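Local atomic coordinates of putative metal resistance protein (Proteus mirabilis, PDB entry 6C29), a protein that is probably a membrane-bound protein-disulfide reductase, whose periplasmic N-terminal tandem immunoglobulin-fold domain, held in this chain, primes the disulfide isomerase ScsC. Residues Leu171-Gly176 / Thr232-Ser237. Sequence-based numbering, arbitrary orientation.
Sequences LQREQG and TDDGYS
D234 OD2 is gripped by two nitrogens of R173 and by H179. Its strongest polar partner is H179 ND1, so three nitrogens from two residues meet this oxygen. R173 NH2 lies 2.8 Å from D234 OD2 and uses the lone pair of that oxygen that faces away from OD1. The bond is bent, with an N-H...O angle of 135°, and the oxygen is tilted out of the guanidinium plane. R173 NH1 adds a weak hydrogen bond to the same D234 OD2 at 3.0 Å.

R173 NH1 has a second acidic partner. It forms a salt bridge with D233 OD2 at 2.5 Å, an unusually short approach. The D233 carboxylate stands steeply to the guanidinium, their planes 77° apart. OD2 of D233 and OD2 of D234 both come to the edge of the guanidinium, near its plane. D233 is buried, and backbone N atoms of H179 and Q180 hold both its oxygens: H179 N bonds OD2 and Q180 N bonds OD1.

The R173 side chain reaches across because it is extended from CG to NE, with CG opposite the backbone N (chi1 -166°). R173 NE bonds Q175 O in its own segment at 2.9 Å. This bond lies near the guanidinium plane and helps fix the rotation of the group. The three side chains form a salt-bridge network, and the two carboxylates would probably stabilise the positive charge of R173.

D233 and D234 sit in a type I' turn that runs from D233 to Y236 and joins strands 226-233 and 236-243. R173 ends strand 166-173 of another sheet. The network therefore ties the end of one sheet to a beta hairpin of the facing sheet, at one end of the second immunoglobulin-like beta sandwich of this periplasmic domain.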
ATOM      1  N   LEU A 171      10.812   4.546 -18.647  1.00 14.23           N
ATOM      2  CA  LEU A 171       9.903   5.555 -18.120  1.00 13.94           C
ATOM      3  C   LEU A 171      10.430   6.934 -18.438  1.00 15.69           C
ATOM      4  O   LEU A 171      11.566   7.267 -18.108  1.00 17.48           O
ATOM      5  CB  LEU A 171       9.732   5.401 -16.604  1.00 16.25           C
ATOM      6  CG  LEU A 171       9.346   4.005 -16.127  1.00 21.58           C
ATOM      7  CD1 LEU A 171       9.302   3.939 -14.618  1.00 24.84           C
ATOM      8  CD2 LEU A 171       7.987   3.610 -16.664  1.00 27.11           C
ATOM      9  N   GLN A 172       9.587   7.756 -19.039  1.00 15.72           N
ATOM     10  CA  GLN A 172       9.963   9.114 -19.380  1.00 15.20           C
ATOM     11  C   GLN A 172       9.391  10.095 -18.375  1.00 14.96           C
ATOM     12  O   GLN A 172       8.190  10.072 -18.097  1.00 16.67           O
ATOM     13  CB  GLN A 172       9.473   9.486 -20.772  1.00 18.08           C
ATOM     14  CG  GLN A 172       9.875  10.898 -21.149  1.00 23.21           C
ATOM     15  CD  GLN A 172       9.359  11.308 -22.523  1.00 34.73           C
ATOM     16  OE1 GLN A 172       8.175  11.143 -22.834  1.00 40.13           O
ATOM     17  NE2 GLN A 172      10.239  11.880 -23.333  1.00 41.51           N
ATOM     18  N   ARG A 173      10.239  10.945 -17.815  1.00 15.46           N
ATOM     19  CA  ARG A 173       9.774  11.963 -16.897  1.00 16.51           C
ATOM     20  C   ARG A 173       9.027  13.038 -17.670  1.00 19.45           C
ATOM     21  O   ARG A 173       9.450  13.426 -18.740  1.00 22.10           O
ATOM     22  CB  ARG A 173      10.930  12.560 -16.125  1.00 19.53           C
ATOM     23  CG  ARG A 173      10.449  13.374 -14.925  1.00 28.46           C
ATOM     24  CD  ARG A 173      11.553  13.786 -13.978  1.00 37.00           C
ATOM     25  NE  ARG A 173      11.058  14.795 -13.034  1.00 42.10           N
ATOM     26  CZ  ARG A 173      11.234  14.770 -11.721  1.00 39.57           C
ATOM     27  NH1 ARG A 173      11.890  13.784 -11.148  1.00 34.67           N
ATOM     28  NH2 ARG A 173      10.733  15.744 -10.972  1.00 42.61           N
ATOM     29  N   GLU A 174       7.889  13.495 -17.149  1.00 18.59           N
ATOM     30  CA  GLU A 174       7.041  14.458 -17.873  1.00 23.15           C
ATOM     31  C   GLU A 174       7.747  15.786 -18.060  1.00 25.01           C
ATOM     32  O   GLU A 174       7.778  16.369 -19.152  1.00 26.73           O
ATOM     33  CB  GLU A 174       5.729  14.674 -17.115  1.00 28.30           C
ATOM     34  CG  GLU A 174       4.734  15.575 -17.865  1.00 38.82           C
ATOM     35  CD  GLU A 174       3.473  15.906 -17.077  1.00 51.71           C
ATOM     36  OE1 GLU A 174       3.139  15.187 -16.112  1.00 48.43           O
ATOM     37  OE2 GLU A 174       2.808  16.900 -17.443  1.00 63.97           O
ATOM     38  N   GLN A 175       8.297  16.264 -16.959  1.00 24.38           N
ATOM     39  CA  GLN A 175       9.016  17.510 -16.881  1.00 29.85           C
ATOM     40  C   GLN A 175      10.304  17.339 -16.072  1.00 28.03           C
ATOM     41  O   GLN A 175      10.300  16.733 -14.998  1.00 27.85           O
ATOM     42  CB  GLN A 175       8.149  18.579 -16.235  1.00 39.21           C
ATOM     43  CG  GLN A 175       8.741  19.937 -16.404  1.00 55.68           C
ATOM     44  CD  GLN A 175       7.967  21.006 -15.684  1.00 71.90           C
ATOM     45  OE1 GLN A 175       6.768  20.865 -15.411  1.00 77.58           O
ATOM     46  NE2 GLN A 175       8.657  22.093 -15.358  1.00 76.29           N
ATOM     47  N   GLY A 176      11.395  17.866 -16.596  1.00 27.00           N
ATOM     48  CA  GLY A 176      12.670  17.811 -15.911  1.00 28.36           C
ATOM     49  C   GLY A 176      13.348  16.455 -15.976  1.00 23.08           C
ATOM     50  O   GLY A 176      13.016  15.599 -16.794  1.00 22.98           O
ATOM     51  N   THR A 232       8.287   7.093  -7.579  1.00 10.10           N
ATOM     52  CA  THR A 232       8.400   8.316  -6.812  1.00 11.23           C
ATOM     53  C   THR A 232       9.655   9.063  -7.204  1.00 11.66           C
ATOM     54  O   THR A 232      10.647   8.448  -7.597  1.00 12.09           O
ATOM     55  CB  THR A 232       8.430   8.043  -5.311  1.00 12.15           C
ATOM     56  OG1 THR A 232       9.633   7.353  -4.963  1.00 12.95           O
ATOM     57  CG2 THR A 232       7.207   7.216  -4.872  1.00 12.00           C
ATOM     58  N   ASP A 233       9.615  10.383  -7.080  1.00 10.29           N
ATOM     59  CA  ASP A 233      10.790  11.242  -7.185  1.00 10.58           C
ATOM     60  C   ASP A 233      10.365  12.624  -6.674  1.00 11.48           C
ATOM     61  O   ASP A 233       9.224  13.025  -6.881  1.00 11.51           O
ATOM     62  CB  ASP A 233      11.319  11.313  -8.613  1.00 12.30           C
ATOM     63  CG  ASP A 233      12.746  11.778  -8.678  1.00 15.76           C
ATOM     64  OD1 ASP A 233      13.433  11.831  -7.642  1.00 14.57           O
ATOM     65  OD2 ASP A 233      13.184  12.059  -9.798  1.00 16.65           O
ATOM     66  N   ASP A 234      11.289  13.323  -6.014  1.00 13.61           N
ATOM     67  CA  ASP A 234      11.078  14.715  -5.593  1.00 15.03           C
ATOM     68  C   ASP A 234       9.800  14.878  -4.783  1.00 17.37           C
ATOM     69  O   ASP A 234       9.095  15.878  -4.911  1.00 19.41           O
ATOM     70  CB  ASP A 234      11.056  15.616  -6.820  1.00 18.07           C
ATOM     71  CG  ASP A 234      12.411  15.651  -7.526  1.00 24.79           C
ATOM     72  OD1 ASP A 234      13.444  15.648  -6.831  1.00 25.77           O
ATOM     73  OD2 ASP A 234      12.438  15.591  -8.769  1.00 29.05           O
ATOM     74  N   GLY A 235       9.478  13.880  -3.972  1.00 18.95           N
ATOM     75  CA  GLY A 235       8.305  13.977  -3.117  1.00 21.30           C
ATOM     76  C   GLY A 235       6.960  13.758  -3.807  1.00 21.18           C
ATOM     77  O   GLY A 235       5.898  13.922  -3.179  1.00 21.94           O
ATOM     78  N   TYR A 236       7.000  13.404  -5.086  1.00 17.03           N
ATOM     79  CA  TYR A 236       5.816  13.056  -5.848  1.00 13.34           C
ATOM     80  C   TYR A 236       5.718  11.573  -6.000  1.00 12.41           C
ATOM     81  O   TYR A 236       6.730  10.914  -6.145  1.00 14.66           O
ATOM     82  CB  TYR A 236       5.864  13.702  -7.230  1.00 16.65           C
ATOM     83  CG  TYR A 236       4.537  13.844  -7.945  1.00 22.40           C
ATOM     84  CD1 TYR A 236       3.982  12.788  -8.678  1.00 20.37           C
ATOM     85  CD2 TYR A 236       3.847  15.048  -7.906  1.00 26.53           C
ATOM     86  CE1 TYR A 236       2.729  12.936  -9.365  1.00 20.19           C
ATOM     87  CE2 TYR A 236       2.635  15.214  -8.573  1.00 28.34           C
ATOM     88  CZ  TYR A 236       2.085  14.162  -9.298  1.00 25.42           C
ATOM     89  OH  TYR A 236       0.888  14.368  -9.953  1.00 25.35           O
ATOM     90  N   SER A 237       4.504  11.047  -5.977  1.00 10.89           N
ATOM     91  CA  SER A 237       4.273   9.629  -6.093  0.55 10.97           C
ATOM     92  C   SER A 237       3.192   9.339  -7.102  1.00 10.46           C
ATOM     93  O   SER A 237       2.071   9.801  -6.944  1.00 10.95           O
ATOM     94  CB  SER A 237       3.883   9.074  -4.736  0.55 11.95           C
ATOM     95  OG  SER A 237       3.688   7.687  -4.799  0.55 11.11           O
TER